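Local coordinates for protein putative dehydrogenase (Pseudarthrobacter phenanthrenivorans, PDB 6A3F) that catalyses the NAD(+)-dependent oxidation of levoglucosan to 3-dehydrolevoglucosan as a homotetramer of the Gfo/Idh/MocA family, at residues A135-V140 with S379-Y384; Y220-F225 with F274-V279; V228-S233 with D391-S396. All blocks are in the same frame, centred on the assembly; numbering follows the deposited sequence.

How the contacts relate
From the N terminus, the chain first passes through 135-140, on helix 130-141 of the nucleotide-binding domain, and contact 1 closes a long loop when 379-384 begins helix 380-399. Inside that loop, contact 2 closes a shorter one at 274-279, where the link from helix 206-221 into strand 225-233 meets F274 and the turn after it, between two neighbouring strands of the large C-terminal sheet. Strand 225-233 runs on into contact 3, which closes its own loop when the chain returns at 391-396, after the close of contact 1. Contact 3 therefore crosses both others. Helix 380-399 serves contacts 1 and 3, touching the Rossmann domain near its start and the sheet further along, with their centres about 22 Å apart.

Contact 1: residues A135-V140 with S379-Y384; sequences AMYDAV and SFADGY
F380 and Y137 contribute the largest buried surfaces between two nearly antiparallel helices, whose axes approach to 9.0 Å at 161°. V140 comes to the F380 ring obliquely: both of its methyls reach the same ring atom, CG1 of V140 lying 3.6 Å from CD2 of F380 and CG2 only slightly farther. M136 comes in beside it, its chain bent at the thioether (chi3 69°) so that CE meets CE2 of F380 at 4.1 Å, while the carbonyl O of M136 lies in the ring plane at the edge. Y137, with CG anti to the backbone N (chi1 173°), lays its ring along the start of the other helix. There CE1 of Y137 touches CB of A381 at 3.7 Å, and on its other flank CD2 of Y137 approaches CD2 of Y384 at 3.4 Å; the two tyrosine rings meet obliquely.

No hydrogen bond spans the interface. F380, whose N is hydrogen-bonded to H147 ND1, sits in the first turn of its helix, where S379 OG accepts from A381 N (2.9 Å) and D382 OD2 accepts from S379 N (2.7 Å); D382 is also salt-bridged to R219. Beyond the contact, M136 packs on the NADH-binding H106, and F380 reaches strand 119-122. A capping box thus opens the C-terminal helix that lies against helix 130-141 of the Rossmann fold.

Contact 2: residues Y220-F225 with F274-V279; sequences YLVGEF and FANGAV
The F274 ring is covered on one face by V222, whose CG1 stands over its centre, 3.5 Å from the centroid and 8° off the ring normal, a CH-pi contact. V222 CG1 is anti to the backbone N (chi1 -177°), which carries this methyl across to the phenyl ring. Two carbonyl oxygens, those of G223 and E224, lie at the ring's edge. The same ring turns its edge to the face of F225, an edge-to-face pair with centroids 5.3 Å apart and planes at 71°, although the two side chains run alongside each other in one direction. F225 also packs on helix 206-221, and F274 on F177 of strand 174-182.

Here the chain leaves helix 206-221 through G223, which has positive phi, and enters strand 225-233 alongside F274, the first residue of the type I turn F274-G277 that joins strands 267-274 and 279-285 of the C-terminal alpha/beta domain. F225 and F274 make an antiparallel non-hydrogen-bonded pair.

Beside that pair, the carbonyl O of E224 is gripped twice: A275 N donates to it at 2.8 Å in a fairly straight bond, tilted from the carbonyl plane, and a water donates to it as well. The water in turn accepts from N276 N, bridging the loop to the turn. Within the turn, N276 OD1 takes a bond from A278 N at 2.9 Å, an Asx turn that engages the amide oxygen; its ND2 lies 3.1 Å from the carbonyl O of V222. The E224 carboxylate turns instead to R219, with which it forms a salt bridge.

Contact 3: residues V228-S233 with D391-S396; sequences VNAVLS and DAIVES
I393 and V228 cross at about a right angle, the CG2 methyl of V228 reaching CG1 of I393 at 3.9 Å. That V228 methyl also touches the helix backbone, CG2 of V228 lying 3.7 Å from C of A392. The two branches of I393 serve different strand residues: CG1, beside its backbone N, packs against V228, whereas CG2, anti to that N, meets CB of A230 at 3.7 Å. Farther along the strand, L232 reaches the helix more loosely, CD1 of L232 lying 4.4 Å from CG2 of V394.

Residues V228, A230 and L232 alternate along strand 225-233 and so present one face of the large C-terminal sheet to helix 380-399, a helix-on-sheet layer in which the two short axes are inclined at 69° and approach to 6.7 Å. N229 and V231, whose CB atoms point to the other face, pack on M271 and W402 of a neighbouring subunit respectively.

Beside the apolar patch, next to N229 and A230, S396 adds a polar link. Its OG, anti to the backbone N (chi1 161°), swings over to the strand and accepts from A230 N at 2.8 Å, a bond bent to 140°. The same hydroxyl is hydrogen-bonded to the carbonyl O of S401, so this buried oxygen connects the strand to the chain that follows the helix, just before strand 403-404 joins the sheet next to V228.

Contact 1: residues A135-V140 with S379-Y384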
# COMPACT_ATOMS: atom_id res chain seq x y z
N ALA B 135 17.47 -29.23 -28.79
CA ALA B 135 18.66 -29.22 -29.60
C ALA B 135 19.70 -28.30 -28.97
O ALA B 135 20.89 -28.58 -29.00
CB ALA B 135 18.32 -28.78 -31.01
N MET B 136 19.28 -27.19 -28.39
CA MET B 136 20.26 -26.28 -27.73
C MET B 136 20.86 -26.94 -26.48
O MET B 136 22.09 -26.96 -26.23
CB MET B 136 19.60 -24.94 -27.37
CG MET B 136 19.20 -24.15 -28.58
SD MET B 136 18.06 -22.76 -28.20
CE MET B 136 19.21 -21.71 -27.30
N TYR B 137 19.97 -27.48 -25.69
CA TYR B 137 20.41 -28.17 -24.51
C TYR B 137 21.40 -29.30 -24.88
O TYR B 137 22.50 -29.42 -24.30
CB TYR B 137 19.18 -28.69 -23.79
CG TYR B 137 19.51 -29.57 -22.63
CD1 TYR B 137 20.33 -29.09 -21.62
CD2 TYR B 137 19.01 -30.85 -22.54
CE1 TYR B 137 20.66 -29.88 -20.54
CE2 TYR B 137 19.34 -31.66 -21.46
CZ TYR B 137 20.15 -31.17 -20.46
OH TYR B 137 20.48 -31.96 -19.40
N ASP B 138 21.00 -30.12 -25.88
CA ASP B 138 21.88 -31.25 -26.29
C ASP B 138 23.26 -30.74 -26.76
O ASP B 138 24.28 -31.35 -26.47
CB ASP B 138 21.20 -32.08 -27.35
CG ASP B 138 20.10 -32.95 -26.82
OD1 ASP B 138 20.02 -33.23 -25.58
OD2 ASP B 138 19.29 -33.37 -27.69
N ALA B 139 23.30 -29.60 -27.41
CA ALA B 139 24.55 -29.07 -27.91
C ALA B 139 25.49 -28.64 -26.78
O ALA B 139 26.68 -28.51 -27.02
CB ALA B 139 24.26 -27.91 -28.81
N VAL B 140 24.96 -28.27 -25.60
CA VAL B 140 25.84 -27.68 -24.59
C VAL B 140 26.08 -28.67 -23.46
O VAL B 140 27.08 -28.58 -22.76
CB VAL B 140 25.27 -26.37 -24.00
CG1 VAL B 140 24.96 -25.35 -25.08
CG2 VAL B 140 24.06 -26.65 -23.10
N SER B 379 20.34 -22.63 -16.22
CA SER B 379 21.12 -23.03 -17.39
C SER B 379 20.20 -23.33 -18.57
O SER B 379 18.98 -23.17 -18.53
CB SER B 379 21.97 -24.24 -17.06
OG SER B 379 21.16 -25.41 -17.08
N PHE B 380 20.78 -23.83 -19.66
CA PHE B 380 19.98 -24.34 -20.76
C PHE B 380 19.14 -25.56 -20.32
O PHE B 380 18.10 -25.78 -20.93
CB PHE B 380 20.85 -24.72 -21.96
CG PHE B 380 21.30 -23.58 -22.86
CD1 PHE B 380 21.33 -22.27 -22.40
CD2 PHE B 380 21.81 -23.85 -24.12
CE1 PHE B 380 21.81 -21.25 -23.19
CE2 PHE B 380 22.29 -22.84 -24.92
CZ PHE B 380 22.28 -21.54 -24.46
N ALA B 381 19.55 -26.31 -19.30
CA ALA B 381 18.70 -27.35 -18.75
C ALA B 381 17.39 -26.74 -18.26
O ALA B 381 16.33 -27.25 -18.54
CB ALA B 381 19.37 -28.09 -17.62
N ASP B 382 17.51 -25.63 -17.50
CA ASP B 382 16.34 -24.92 -16.96
C ASP B 382 15.51 -24.33 -18.12
O ASP B 382 14.27 -24.34 -18.06
CB ASP B 382 16.80 -23.84 -15.96
CG ASP B 382 17.56 -24.43 -14.78
OD1 ASP B 382 16.90 -24.95 -13.82
OD2 ASP B 382 18.83 -24.42 -14.82
N GLY B 383 16.20 -23.78 -19.13
CA GLY B 383 15.54 -23.19 -20.29
C GLY B 383 14.71 -24.21 -21.04
O GLY B 383 13.57 -23.98 -21.42
N TYR B 384 15.29 -25.38 -21.19
CA TYR B 384 14.62 -26.46 -21.86
C TYR B 384 13.45 -27.02 -21.02
O TYR B 384 12.39 -27.25 -21.60
CB TYR B 384 15.66 -27.53 -22.22
CG TYR B 384 15.11 -28.79 -22.84
CD1 TYR B 384 14.05 -28.75 -23.73
CD2 TYR B 384 15.68 -30.02 -22.55
CE1 TYR B 384 13.53 -29.91 -24.30
CE2 TYR B 384 15.15 -31.20 -23.08
CZ TYR B 384 14.10 -31.14 -23.98
OH TYR B 384 13.61 -32.30 -24.51

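Contact 2: residues Y220-F225 with F274-V279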
# COMPACT_ATOMS: atom_id res chain seq x y z
N TYR B 220 12.18 -22.30 -9.19
CA TYR B 220 13.26 -21.86 -8.27
C TYR B 220 12.80 -21.96 -6.80
O TYR B 220 13.54 -22.42 -5.91
CB TYR B 220 13.71 -20.45 -8.67
CG TYR B 220 14.72 -19.75 -7.80
CD1 TYR B 220 15.92 -20.36 -7.45
CD2 TYR B 220 14.47 -18.49 -7.29
CE1 TYR B 220 16.87 -19.72 -6.66
CE2 TYR B 220 15.42 -17.82 -6.52
CZ TYR B 220 16.62 -18.43 -6.20
OH TYR B 220 17.53 -17.77 -5.44
N LEU B 221 11.62 -21.48 -6.52
CA LEU B 221 11.15 -21.32 -5.17
C LEU B 221 10.38 -22.56 -4.71
O LEU B 221 10.34 -22.79 -3.49
CB LEU B 221 10.22 -20.09 -5.08
CG LEU B 221 10.87 -18.76 -5.45
CD1 LEU B 221 9.82 -17.66 -5.56
CD2 LEU B 221 11.95 -18.37 -4.47
N VAL B 222 9.64 -23.25 -5.61
CA VAL B 222 8.74 -24.35 -5.20
C VAL B 222 9.35 -25.71 -5.61
O VAL B 222 9.56 -26.58 -4.76
CB VAL B 222 7.33 -24.22 -5.78
CG1 VAL B 222 6.40 -25.32 -5.30
CG2 VAL B 222 6.74 -22.87 -5.43
N GLY B 223 9.60 -25.89 -6.92
CA GLY B 223 10.17 -27.15 -7.46
C GLY B 223 9.62 -27.45 -8.85
O GLY B 223 8.99 -26.58 -9.51
N GLU B 224 9.82 -28.71 -9.29
CA GLU B 224 9.47 -29.07 -10.64
C GLU B 224 7.96 -29.24 -10.75
O GLU B 224 7.27 -29.58 -9.82
CB GLU B 224 10.15 -30.38 -11.05
CG GLU B 224 11.66 -30.33 -11.07
CD GLU B 224 12.29 -29.52 -12.20
OE1 GLU B 224 11.55 -28.82 -12.95
OE2 GLU B 224 13.54 -29.53 -12.28
N PHE B 225 7.48 -29.08 -11.97
CA PHE B 225 6.12 -29.26 -12.31
C PHE B 225 5.83 -30.74 -12.63
O PHE B 225 6.57 -31.37 -13.38
CB PHE B 225 5.77 -28.43 -13.55
CG PHE B 225 5.65 -26.93 -13.37
CD1 PHE B 225 6.49 -26.24 -12.52
CD2 PHE B 225 4.69 -26.22 -14.07
CE1 PHE B 225 6.41 -24.85 -12.41
CE2 PHE B 225 4.60 -24.84 -13.94
CZ PHE B 225 5.47 -24.16 -13.13
N PHE B 274 2.58 -29.65 -8.61
CA PHE B 274 4.00 -29.74 -8.50
C PHE B 274 4.41 -31.20 -8.20
O PHE B 274 3.66 -31.92 -7.53
CB PHE B 274 4.51 -28.81 -7.39
CG PHE B 274 4.45 -27.35 -7.75
CD1 PHE B 274 5.48 -26.76 -8.48
CD2 PHE B 274 3.34 -26.59 -7.41
CE1 PHE B 274 5.41 -25.42 -8.82
CE2 PHE B 274 3.28 -25.24 -7.74
CZ PHE B 274 4.31 -24.67 -8.45
N ALA B 275 5.61 -31.55 -8.63
CA ALA B 275 6.25 -32.87 -8.34
C ALA B 275 6.25 -33.15 -6.83
O ALA B 275 5.99 -34.27 -6.45
CB ALA B 275 7.65 -32.94 -8.89
N ASN B 276 6.48 -32.14 -5.98
CA ASN B 276 6.56 -32.36 -4.54
C ASN B 276 5.17 -32.38 -3.86
O ASN B 276 5.13 -32.49 -2.65
CB ASN B 276 7.48 -31.31 -3.93
CG ASN B 276 6.90 -29.90 -3.99
OD1 ASN B 276 5.71 -29.75 -4.18
ND2 ASN B 276 7.77 -28.92 -3.86
N GLY B 277 4.05 -32.33 -4.58
CA GLY B 277 2.70 -32.43 -4.03
C GLY B 277 2.05 -31.07 -3.77
O GLY B 277 0.84 -31.01 -3.51
N ALA B 278 2.81 -29.98 -3.85
CA ALA B 278 2.19 -28.64 -3.80
C ALA B 278 1.30 -28.41 -5.02
O ALA B 278 1.38 -29.15 -6.03
CB ALA B 278 3.23 -27.57 -3.68
N VAL B 279 0.45 -27.40 -4.92
CA VAL B 279 -0.43 -27.02 -6.00
C VAL B 279 -0.18 -25.54 -6.32
O VAL B 279 0.45 -24.81 -5.55
CB VAL B 279 -1.92 -27.24 -5.69
CG1 VAL B 279 -2.27 -28.72 -5.47
CG2 VAL B 279 -2.40 -26.39 -4.52
O HOH W 1 7.80 -29.99 -7.11

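Contact 3: residues V228-S233 with D391-S396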
# COMPACT_ATOMS: atom_id res chain seq x y z
N VAL B 228 0.08 -29.81 -15.80
CA VAL B 228 -0.60 -28.53 -15.99
C VAL B 228 -1.99 -28.70 -16.64
O VAL B 228 -2.30 -29.68 -17.33
CB VAL B 228 0.28 -27.61 -16.86
CG1 VAL B 228 1.60 -27.27 -16.19
CG2 VAL B 228 0.52 -28.24 -18.24
N ASN B 229 -2.83 -27.67 -16.47
CA ASN B 229 -4.14 -27.62 -17.07
C ASN B 229 -4.46 -26.15 -17.36
O ASN B 229 -4.50 -25.30 -16.43
CB ASN B 229 -5.19 -28.26 -16.16
CG ASN B 229 -6.46 -28.70 -16.87
OD1 ASN B 229 -7.01 -28.00 -17.71
ND2 ASN B 229 -6.96 -29.86 -16.52
N ALA B 230 -4.63 -25.82 -18.65
CA ALA B 230 -4.50 -24.42 -19.05
C ALA B 230 -5.64 -23.95 -19.96
O ALA B 230 -6.35 -24.73 -20.58
CB ALA B 230 -3.19 -24.16 -19.74
N VAL B 231 -5.73 -22.62 -20.05
CA VAL B 231 -6.56 -21.94 -21.02
C VAL B 231 -5.74 -20.82 -21.64
O VAL B 231 -5.20 -19.99 -20.91
CB VAL B 231 -7.86 -21.37 -20.41
CG1 VAL B 231 -8.66 -20.55 -21.44
CG2 VAL B 231 -8.73 -22.46 -19.78
N LEU B 232 -5.70 -20.74 -22.98
CA LEU B 232 -5.09 -19.62 -23.69
C LEU B 232 -6.16 -18.74 -24.32
O LEU B 232 -7.11 -19.25 -24.90
CB LEU B 232 -4.16 -20.16 -24.77
CG LEU B 232 -3.01 -21.03 -24.30
CD1 LEU B 232 -2.39 -21.74 -25.49
CD2 LEU B 232 -1.96 -20.21 -23.57
N SER B 233 -5.97 -17.44 -24.27
CA SER B 233 -6.91 -16.53 -24.78
C SER B 233 -6.20 -15.51 -25.67
O SER B 233 -5.05 -15.11 -25.38
CB SER B 233 -7.67 -15.84 -23.68
OG SER B 233 -8.29 -16.77 -22.81
N ASP B 391 5.23 -26.30 -23.76
CA ASP B 391 4.58 -27.23 -24.73
C ASP B 391 3.40 -27.97 -24.09
O ASP B 391 2.37 -28.16 -24.74
CB ASP B 391 5.58 -28.24 -25.26
CG ASP B 391 6.51 -27.64 -26.31
OD1 ASP B 391 6.24 -26.53 -26.81
OD2 ASP B 391 7.46 -28.31 -26.63
N ALA B 392 3.53 -28.34 -22.82
CA ALA B 392 2.48 -29.01 -22.08
C ALA B 392 1.28 -28.09 -21.87
O ALA B 392 0.13 -28.51 -21.95
CB ALA B 392 3.01 -29.56 -20.78
N ILE B 393 1.52 -26.82 -21.63
CA ILE B 393 0.45 -25.86 -21.43
C ILE B 393 -0.37 -25.71 -22.72
O ILE B 393 -1.59 -25.70 -22.72
CB ILE B 393 1.06 -24.53 -20.92
CG1 ILE B 393 1.47 -24.68 -19.45
CG2 ILE B 393 0.09 -23.41 -21.17
CD1 ILE B 393 2.22 -23.47 -18.87
N VAL B 394 0.33 -25.62 -23.83
CA VAL B 394 -0.34 -25.45 -25.15
C VAL B 394 -1.17 -26.70 -25.49
O VAL B 394 -2.32 -26.60 -25.87
CB VAL B 394 0.70 -25.16 -26.24
CG1 VAL B 394 0.06 -25.14 -27.62
CG2 VAL B 394 1.44 -23.85 -26.00
N GLU B 395 -0.61 -27.85 -25.29
CA GLU B 395 -1.34 -29.12 -25.51
C GLU B 395 -2.54 -29.24 -24.55
O GLU B 395 -3.68 -29.60 -24.93
CB GLU B 395 -0.37 -30.25 -25.29
CG GLU B 395 -0.99 -31.61 -25.55
CD GLU B 395 -0.12 -32.78 -25.19
OE1 GLU B 395 1.09 -32.59 -24.98
OE2 GLU B 395 -0.66 -33.90 -25.12
N SER B 396 -2.29 -28.96 -23.26
CA SER B 396 -3.38 -28.95 -22.29
C SER B 396 -4.55 -28.04 -22.73
O SER B 396 -5.75 -28.41 -22.59
CB SER B 396 -2.92 -28.53 -20.91
OG SER B 396 -4.05 -28.14 -20.17